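Local atomic coordinates of transcriptional regulator, putative (Vibrio cholerae O1 biovar eltor str. N16961, PDB entry 3BJN), a protein that probably acts as an IclR-type DNA-binding transcription factor, a negative regulator of allantoin and glyoxylate utilization operons, represented here by its C-terminal domain alone. Residues G120-A126 with I138-A144; R66-V72 with A111-I117; L19-Q23 with S44-M49. Where two conformers were deposited one is given. Residues are numbered along the deposited sequence.

Contact 1: G120-A126 with I138-A144; sequences GVSGISA and ISVMAPA
An antiparallel beta hairpin pairs strand 121-130 with strand 133-143; the axes of the short segments run at 154°, 4.5 Å apart. Gly120, with left-handed angles (phi/psi 85/0), opens the ladder: its O accepts Ala144 N at 2.8 Å, beyond Pro143, the N-cap of helix 144-163. The CA-to-CB bond of Val121 points away from the partner strand, Val121 CA 4.3 Å from Pro143 CA. Ser122 N meets Ala142 O at 2.8 Å, and its O meets Ala142 N at 3.1 Å. Gly123 faces selenomethionine Met141, CA to CA 4.7 Å. Ile124 (m,t) bonds Val140, N to O 3.0 Å and O to N 2.9 Å. Ser125 and Ser139, both m, join OG to OG at 2.8 Å, Ser69 OG bonding both. Ala126 N and O lie 2.9 Å from Ile138 O and N. One face is thus mainly apolar, Ile124, Ala126, Ile138 and Val140 with Ser122 at its end, under helix 144-163 and, at Ile138 and Val140, helix 12-26; Met141 shares the other with both serines.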
loop_
_atom_site.group_PDB
_atom_site.type_symbol
_atom_site.label_atom_id
_atom_site.label_comp_id
_atom_site.label_asym_id
_atom_site.label_seq_id
_atom_site.Cartn_x
_atom_site.Cartn_y
_atom_site.Cartn_z
ATOM N N GLY A 120 8.893 -12.070 -7.573
ATOM C CA GLY A 120 7.862 -13.107 -7.397
ATOM C C GLY A 120 6.748 -12.738 -6.432
ATOM O O GLY A 120 5.849 -13.551 -6.210
ATOM N N VAL A 121 6.829 -11.531 -5.865
ATOM C CA VAL A 121 5.792 -11.030 -4.931
ATOM C C VAL A 121 5.126 -9.822 -5.567
ATOM O O VAL A 121 5.823 -8.962 -6.162
ATOM C CB VAL A 121 6.395 -10.635 -3.554
ATOM C CG1 VAL A 121 5.257 -10.310 -2.535
ATOM C CG2 VAL A 121 7.271 -11.741 -2.987
ATOM N N SER A 122 3.789 -9.782 -5.459
ATOM C CA SER A 122 2.975 -8.677 -6.010
ATOM C C SER A 122 2.374 -7.866 -4.869
ATOM O O SER A 122 2.301 -8.358 -3.719
ATOM C CB SER A 122 1.873 -9.255 -6.906
ATOM O OG SER A 122 2.438 -9.899 -8.042
ATOM N N GLY A 123 1.982 -6.631 -5.155
ATOM C CA GLY A 123 1.257 -5.798 -4.207
ATOM C C GLY A 123 -0.034 -5.269 -4.794
ATOM O O GLY A 123 -0.092 -4.941 -5.983
ATOM N N ILE A 124 -1.069 -5.189 -3.955
ATOM C CA ILE A 124 -2.344 -4.550 -4.346
ATOM C C ILE A 124 -2.725 -3.619 -3.203
ATOM O O ILE A 124 -2.763 -4.046 -2.047
ATOM C CB ILE A 124 -3.474 -5.592 -4.638
ATOM C CG1 ILE A 124 -3.088 -6.388 -5.892
ATOM C CG2 ILE A 124 -4.800 -4.860 -4.851
ATOM C CD1 ILE A 124 -3.941 -7.654 -6.217
ATOM N N SER A 125 -2.955 -2.339 -3.493
ATOM C CA SER A 125 -3.108 -1.365 -2.410
ATOM C C SER A 125 -4.147 -0.309 -2.724
ATOM O O SER A 125 -4.359 0.042 -3.890
ATOM C CB SER A 125 -1.773 -0.686 -2.083
ATOM O OG SER A 125 -0.731 -1.635 -1.983
ATOM N N ALA A 126 -4.806 0.171 -1.670
ATOM C CA ALA A 126 -5.797 1.238 -1.816
ATOM C C ALA A 126 -5.589 2.290 -0.730
ATOM O O ALA A 126 -5.136 1.951 0.349
ATOM C CB ALA A 126 -7.220 0.658 -1.769
ATOM N N ILE A 138 -3.998 0.556 2.667
ATOM C CA ILE A 138 -4.119 -0.875 3.008
ATOM C C ILE A 138 -3.563 -1.643 1.845
ATOM O O ILE A 138 -3.837 -1.297 0.689
ATOM C CB ILE A 138 -5.616 -1.291 3.206
ATOM C CG1 ILE A 138 -6.179 -0.645 4.482
ATOM C CG2 ILE A 138 -5.764 -2.852 3.180
ATOM C CD1 ILE A 138 -5.615 -1.221 5.784
ATOM N N SER A 139 -2.793 -2.688 2.124
ATOM C CA SER A 139 -2.125 -3.439 1.078
ATOM C C SER A 139 -2.185 -4.935 1.348
ATOM O O SER A 139 -2.174 -5.346 2.510
ATOM C CB SER A 139 -0.664 -3.007 1.008
ATOM O OG SER A 139 -0.548 -1.603 0.795
ATOM N N VAL A 140 -2.265 -5.712 0.276
ATOM C CA VAL A 140 -1.991 -7.148 0.337
ATOM C C VAL A 140 -0.698 -7.370 -0.430
ATOM O O VAL A 140 -0.497 -6.808 -1.529
ATOM C CB VAL A 140 -3.138 -7.968 -0.258
ATOM C CG1 VAL A 140 -2.679 -9.402 -0.687
ATOM C CG2 VAL A 140 -4.316 -8.010 0.753
HETATM N N MSE A 141 0.189 -8.157 0.175
HETATM C CA MSE A 141 1.470 -8.574 -0.423
HETATM C C MSE A 141 1.383 -10.079 -0.557
HETATM O O MSE A 141 1.160 -10.771 0.442
HETATM C CB MSE A 141 2.632 -8.205 0.508
HETATM C CG MSE A 141 2.831 -6.714 0.681
HETATM SE SE MSE A 141 1.703 -6.063 2.154
HETATM C CE MSE A 141 3.157 -5.738 3.413
ATOM N N ALA A 142 1.531 -10.598 -1.777
ATOM C CA ALA A 142 1.203 -11.981 -2.034
ATOM C C ALA A 142 2.017 -12.503 -3.231
ATOM O O ALA A 142 2.364 -11.727 -4.127
ATOM C CB ALA A 142 -0.295 -12.101 -2.321
ATOM N N PRO A 143 2.328 -13.817 -3.240
ATOM C CA PRO A 143 3.106 -14.385 -4.341
ATOM C C PRO A 143 2.355 -14.183 -5.662
ATOM O O PRO A 143 1.135 -14.390 -5.719
ATOM C CB PRO A 143 3.184 -15.892 -3.999
ATOM C CG PRO A 143 2.117 -16.121 -2.977
ATOM C CD PRO A 143 1.913 -14.820 -2.246
ATOM N N ALA A 144 3.071 -13.808 -6.720
ATOM C CA ALA A 144 2.441 -13.687 -8.018
ATOM C C ALA A 144 1.671 -14.974 -8.377
ATOM O O ALA A 144 0.637 -14.910 -9.044
ATOM C CB ALA A 144 3.482 -13.351 -9.075
#

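Contact 2: R66-V72 with A111-I117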
loop_
_atom_site.group_PDB
_atom_site.type_symbol
_atom_site.label_atom_id
_atom_site.label_comp_id
_atom_site.label_asym_id
_atom_site.label_seq_id
_atom_site.Cartn_x
_atom_site.Cartn_y
_atom_site.Cartn_z
ATOM N N ARG A 66 8.867 2.469 -4.914
ATOM C CA ARG A 66 8.477 1.242 -5.602
ATOM C C ARG A 66 7.285 0.570 -4.922
ATOM O O ARG A 66 7.089 0.711 -3.715
ATOM C CB ARG A 66 9.643 0.255 -5.657
ATOM C CG ARG A 66 10.923 0.789 -6.326
ATOM C CD ARG A 66 10.670 1.315 -7.723
ATOM N NE ARG A 66 11.896 1.850 -8.325
ATOM C CZ ARG A 66 11.936 2.684 -9.369
ATOM N NH1 ARG A 66 10.815 3.101 -9.953
ATOM N NH2 ARG A 66 13.106 3.108 -9.822
ATOM N N GLY A 67 6.512 -0.167 -5.718
ATOM C CA GLY A 67 5.441 -1.007 -5.174
ATOM C C GLY A 67 4.101 -0.298 -5.124
ATOM O O GLY A 67 4.035 0.931 -5.048
ATOM N N ALA A 68 3.037 -1.101 -5.120
ATOM C CA ALA A 68 1.664 -0.580 -5.099
ATOM C C ALA A 68 1.385 0.380 -3.945
ATOM O O ALA A 68 0.729 1.377 -4.159
ATOM C CB ALA A 68 0.672 -1.737 -5.078
ATOM N N SER A 69 1.889 0.088 -2.743
ATOM C CA SER A 69 1.603 0.926 -1.573
ATOM C C SER A 69 2.201 2.322 -1.770
ATOM O O SER A 69 1.527 3.336 -1.536
ATOM C CB SER A 69 2.244 0.322 -0.312
ATOM O OG SER A 69 1.751 -0.968 -0.038
ATOM N N SER A 70 3.467 2.361 -2.191
ATOM C CA SER A 70 4.149 3.648 -2.461
ATOM C C SER A 70 3.409 4.420 -3.548
ATOM O O SER A 70 3.174 5.628 -3.404
ATOM C CB SER A 70 5.600 3.448 -2.919
ATOM O OG SER A 70 6.361 2.902 -1.868
ATOM N N LYS A 71 3.007 3.733 -4.611
ATOM C CA LYS A 71 2.387 4.415 -5.753
ATOM C C LYS A 71 0.980 4.954 -5.443
ATOM O O LYS A 71 0.591 5.993 -5.964
ATOM C CB LYS A 71 2.363 3.505 -6.977
ATOM C CG LYS A 71 3.727 3.244 -7.581
ATOM C CD LYS A 71 3.524 2.407 -8.824
ATOM C CE LYS A 71 4.750 1.639 -9.210
ATOM N NZ LYS A 71 4.355 0.600 -10.204
ATOM N N VAL A 72 0.218 4.243 -4.608
ATOM C CA VAL A 72 -1.077 4.747 -4.125
ATOM C C VAL A 72 -0.904 6.012 -3.281
ATOM O O VAL A 72 -1.624 7.010 -3.471
ATOM C CB VAL A 72 -1.786 3.671 -3.283
ATOM C CG1 VAL A 72 -2.843 4.301 -2.376
ATOM C CG2 VAL A 72 -2.375 2.688 -4.215
ATOM N N ALA A 111 -3.797 0.573 -6.695
ATOM C CA ALA A 111 -2.642 0.266 -7.535
ATOM C C ALA A 111 -2.313 -1.213 -7.445
ATOM O O ALA A 111 -2.565 -1.852 -6.416
ATOM C CB ALA A 111 -1.446 1.070 -7.091
ATOM N N VAL A 112 -1.703 -1.733 -8.507
ATOM C CA VAL A 112 -1.221 -3.118 -8.529
ATOM C C VAL A 112 0.220 -3.037 -8.966
ATOM O O VAL A 112 0.566 -2.239 -9.886
ATOM C CB VAL A 112 -2.018 -4.008 -9.528
ATOM C CG1 VAL A 112 -1.488 -5.443 -9.537
ATOM C CG2 VAL A 112 -3.507 -4.002 -9.196
ATOM N N SER A 113 1.085 -3.832 -8.330
ATOM C CA SER A 113 2.505 -3.917 -8.743
ATOM C C SER A 113 2.974 -5.384 -8.708
ATOM O O SER A 113 2.440 -6.206 -7.959
ATOM C CB SER A 113 3.386 -3.096 -7.818
ATOM O OG SER A 113 3.242 -3.573 -6.482
ATOM N N THR A 114 3.991 -5.696 -9.509
ATOM C CA THR A 114 4.551 -7.048 -9.527
ATOM C C THR A 114 6.077 -7.002 -9.540
ATOM O O THR A 114 6.679 -6.385 -10.445
ATOM C CB THR A 114 4.069 -7.851 -10.770
ATOM O OG1 THR A 114 4.385 -7.125 -11.966
ATOM C CG2 THR A 114 2.567 -8.099 -10.708
ATOM N N SER A 115 6.692 -7.632 -8.532
ATOM C CA SER A 115 8.126 -7.827 -8.473
ATOM C C SER A 115 8.950 -6.523 -8.466
ATOM O O SER A 115 10.105 -6.535 -8.895
ATOM C CB SER A 115 8.592 -8.754 -9.610
ATOM O OG SER A 115 8.064 -10.069 -9.456
ATOM N N GLU A 116 8.368 -5.420 -7.987
ATOM C CA GLU A 116 9.124 -4.144 -7.960
ATOM C C GLU A 116 10.040 -4.087 -6.759
ATOM O O GLU A 116 11.035 -3.338 -6.766
ATOM C CB GLU A 116 8.202 -2.923 -7.954
ATOM C CG GLU A 116 7.342 -2.789 -9.201
ATOM C CD GLU A 116 6.545 -1.513 -9.229
ATOM O OE1 GLU A 116 6.834 -0.614 -8.397
ATOM O OE2 GLU A 116 5.638 -1.394 -10.089
ATOM N N ILE A 117 9.685 -4.855 -5.730
ATOM C CA ILE A 117 10.427 -4.879 -4.465
ATOM C C ILE A 117 11.100 -6.235 -4.219
ATOM O O ILE A 117 12.312 -6.292 -4.022
ATOM C CB ILE A 117 9.530 -4.460 -3.281
ATOM C CG1 ILE A 117 9.060 -3.014 -3.494
ATOM C CG2 ILE A 117 10.308 -4.526 -1.958
ATOM C CD1 ILE A 117 7.954 -2.586 -2.571
#
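Side chains of a strand and turn can accept hydrogen bonds from backbone amides, as Ser113 and Glu116 do from those of Ala68 and Gly67 near the beginning of helix 67-76. Ser113 adopts the p rotamer, and its OG accepts Ala68 N at 2.8 Å. Glu116, m at chi1 and extended at chi2, divides its carboxylate: OE1 accepts Gly67 N at 2.7 Å, while OE2 forms a very short salt bridge of 2.4 Å with Lys71 NZ, delivered by an m,t,t,t side chain one turn on. Gly67 has positive phi (92°), and a beta carbon there would collide with Ile117 CD1, which lies 3.9 Å from Gly67 CA in the m,t rotamer. Arg66 lays its CB 4.0 Å from Ile117 CG1, then carries its guanidinium away; its backbone O accepts Ser70 OG at 3.0 Å. Deeper in, the alanines permit close approach, Ala68 CB 4.1 Å from Ala111 CB, and Val72 (t) packs its CG2 3.4 Å from Ala111 CB. The segment axes come within 6.8 Å at 144°. Helix 96-108 borders this interface through Ile105, which touches Lys71 and Ala111, while Ala68 and Val72 also rest on Ser125 of the adjacent strand 121-130.

Contact 3: L19-Q23 with S44-M49; sequences LSRLQ and SQRESM
In the IclR C-terminal domain, a member of the GAF clan, helix 12-26 packs against the antiparallel sheet, and the contact follows strand 39-45 as it leaves that sheet beside the helix. Residues 19-23 are regular helix, with Gln23 N bonded to Leu19 O at 3.0 Å. Ser44 is extended (phi/psi -147/138) and directs its OG, in the t rotamer, to 3.5 Å from Leu19 CD1; Leu19 is m,t and also reaches Ala30 and Ile138 in the sheet. Gln45, still extended, points away and bonds Phe56 O through NE2. Arg46 ends the extended run (-77/-32), its CA 6.6 Å from Leu19 CA, and curls back as m,m,m: CG lies 3.7 Å from Leu19 CB, Ser20 CB covers one face of the guanidinium with NH1 at 3.6 Å, and NE donates to Gln23 OE1 at 3.1 Å, supplemented by a weak bond from NH2. One water links Arg46 NH2 (3.0 Å) with Ser20 OG (3.2 Å). Glu47 has positive phi (75/137) and its CA-to-CB bond points away from the helix, yet its backbone O accepts Gln23 NE2 at 2.9 Å. The extended Gln23 side chain (t,t) therefore serves as both acceptor and donor. Ser48 leads to selenomethionine Met49, m,m, whose CG approaches Gln23 NE2 at 4.1 Å. A further water donates to Gln23 OE1 at 2.7 Å and to Arg46 O at 3.2 Å.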
loop_
_atom_site.group_PDB
_atom_site.type_symbol
_atom_site.label_atom_id
_atom_site.label_comp_id
_atom_site.label_asym_id
_atom_site.label_seq_id
_atom_site.Cartn_x
_atom_site.Cartn_y
_atom_site.Cartn_z
ATOM N N LEU A 19 -7.633 -5.463 9.020
ATOM C CA LEU A 19 -6.583 -6.347 8.465
ATOM C C LEU A 19 -6.851 -7.809 8.779
ATOM O O LEU A 19 -6.579 -8.710 7.969
ATOM C CB LEU A 19 -5.210 -5.967 9.008
ATOM C CG LEU A 19 -4.705 -4.598 8.555
ATOM C CD1 LEU A 19 -3.399 -4.353 9.313
ATOM C CD2 LEU A 19 -4.492 -4.541 7.035
ATOM N N SER A 20 -7.378 -8.062 9.976
ATOM C CA SER A 20 -7.758 -9.436 10.337
ATOM C C SER A 20 -8.778 -10.002 9.341
ATOM O O SER A 20 -8.613 -11.099 8.782
ATOM C CB SER A 20 -8.340 -9.432 11.732
ATOM O OG SER A 20 -8.851 -10.713 12.082
ATOM N N ARG A 21 -9.845 -9.240 9.097
ATOM C CA ARG A 21 -10.864 -9.684 8.135
ATOM C C ARG A 21 -10.275 -9.871 6.733
ATOM O O ARG A 21 -10.583 -10.844 6.044
ATOM C CB ARG A 21 -12.021 -8.675 8.081
ATOM C CG ARG A 21 -13.090 -9.122 7.093
ATOM C CD ARG A 21 -14.332 -8.244 7.201
ATOM N NE ARG A 21 -14.020 -6.910 6.697
ATOM C CZ ARG A 21 -14.909 -6.051 6.193
ATOM N NH1 ARG A 21 -16.194 -6.390 6.104
ATOM N NH2 ARG A 21 -14.508 -4.850 5.782
ATOM N N LEU A 22 -9.447 -8.912 6.315
ATOM C CA LEU A 22 -8.889 -8.926 4.966
ATOM C C LEU A 22 -8.082 -10.203 4.748
ATOM O O LEU A 22 -8.215 -10.855 3.701
ATOM C CB LEU A 22 -8.004 -7.704 4.794
ATOM C CG LEU A 22 -7.305 -7.614 3.453
ATOM C CD1 LEU A 22 -8.246 -7.745 2.224
ATOM C CD2 LEU A 22 -6.629 -6.232 3.465
ATOM N N GLN A 23 -7.256 -10.582 5.733
ATOM C CA GLN A 23 -6.519 -11.853 5.584
ATOM C C GLN A 23 -7.434 -13.069 5.562
ATOM O O GLN A 23 -7.191 -14.018 4.820
ATOM C CB GLN A 23 -5.480 -12.021 6.687
ATOM C CG GLN A 23 -4.799 -13.397 6.683
ATOM C CD GLN A 23 -3.653 -13.427 7.697
ATOM O OE1 GLN A 23 -3.859 -13.171 8.886
ATOM N NE2 GLN A 23 -2.472 -13.770 7.245
ATOM N N SER A 44 1.014 -1.724 10.834
ATOM C CA SER A 44 0.361 -2.924 11.332
ATOM C C SER A 44 0.377 -3.962 10.221
ATOM O O SER A 44 0.162 -3.629 9.064
ATOM C CB SER A 44 -1.071 -2.623 11.755
ATOM O OG SER A 44 -1.689 -3.790 12.334
ATOM N N GLN A 45 0.668 -5.212 10.580
ATOM C CA GLN A 45 0.788 -6.260 9.575
ATOM C C GLN A 45 0.279 -7.581 10.114
ATOM O O GLN A 45 0.562 -7.922 11.273
ATOM C CB GLN A 45 2.247 -6.422 9.197
ATOM C CG GLN A 45 2.517 -7.409 8.067
ATOM C CD GLN A 45 3.991 -7.538 7.819
ATOM O OE1 GLN A 45 4.737 -7.949 8.710
ATOM N NE2 GLN A 45 4.436 -7.144 6.643
ATOM N N ARG A 46 -0.425 -8.330 9.276
ATOM C CA ARG A 46 -0.964 -9.630 9.688
ATOM C C ARG A 46 0.072 -10.765 9.746
ATOM O O ARG A 46 -0.026 -11.670 10.566
ATOM C CB ARG A 46 -2.187 -10.006 8.830
ATOM C CG ARG A 46 -3.313 -9.141 9.033
ATOM C CD ARG A 46 -3.814 -9.289 10.368
ATOM N NE ARG A 46 -4.170 -10.671 10.630
ATOM C CZ ARG A 46 -4.701 -11.062 11.772
ATOM N NH1 ARG A 46 -4.913 -10.165 12.715
ATOM N NH2 ARG A 46 -5.030 -12.337 11.969
ATOM N N GLU A 47 1.080 -10.741 8.902
ATOM C CA GLU A 47 1.933 -11.901 8.894
ATOM C C GLU A 47 1.317 -13.107 8.211
ATOM O O GLU A 47 0.162 -13.522 8.424
ATOM C CB GLU A 47 2.426 -12.271 10.309
ATOM C CG GLU A 47 1.623 -13.365 11.074
ATOM C CD GLU A 47 2.519 -14.252 11.942
ATOM O OE1 GLU A 47 2.002 -15.187 12.606
ATOM O OE2 GLU A 47 3.755 -14.018 11.970
ATOM N N SER A 48 2.198 -13.700 7.441
ATOM C CA SER A 48 1.923 -14.776 6.487
ATOM C C SER A 48 1.725 -16.066 7.243
ATOM O O SER A 48 2.517 -16.424 8.139
ATOM C CB SER A 48 3.124 -14.928 5.540
ATOM O OG SER A 48 2.990 -16.090 4.717
HETATM N N MSE A 49 0.677 -16.787 6.848
HETATM C CA MSE A 49 0.413 -18.126 7.370
HETATM C C MSE A 49 0.980 -19.134 6.397
HETATM O O MSE A 49 0.838 -20.363 6.533
HETATM C CB MSE A 49 -1.079 -18.346 7.515
HETATM C CG MSE A 49 -1.693 -17.531 8.614
HETATM SE SE MSE A 49 -1.047 -18.119 10.326
HETATM C CE MSE A 49 -0.157 -16.578 10.817
HETATM O O HOH W 1 -7.451 -13.201 13.600
HETATM O O HOH W 2 -1.969 -15.742 5.078
HETATM O O HOH W 3 -2.263 -13.855 10.993
#

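How the contacts relate
All three contacts reach one antiparallel sheet and follow in series along the chain: contact 3 closes first, then contact 2, then contact 1. Contacts 1 and 2 have centres about 8 Å apart and are joined by neighbouring strands 121-130 and 111-114, with Gly123 O 2.9 Å from Ser113 N; Ser69 OG, 2.5 Å from Ser139 OG, ties helix 67-76 to the hairpin. Contact 3 is centred about 12 Å from contact 1, and its helix 12-26 packs on the other face, where Leu22 CD2 lies 3.5 Å from Ile138 CG2. Contacts 2 and 3 do not touch, their centres about 18 Å apart. Helices thus cover both sheet faces in this domain, which in IclR relatives binds effectors.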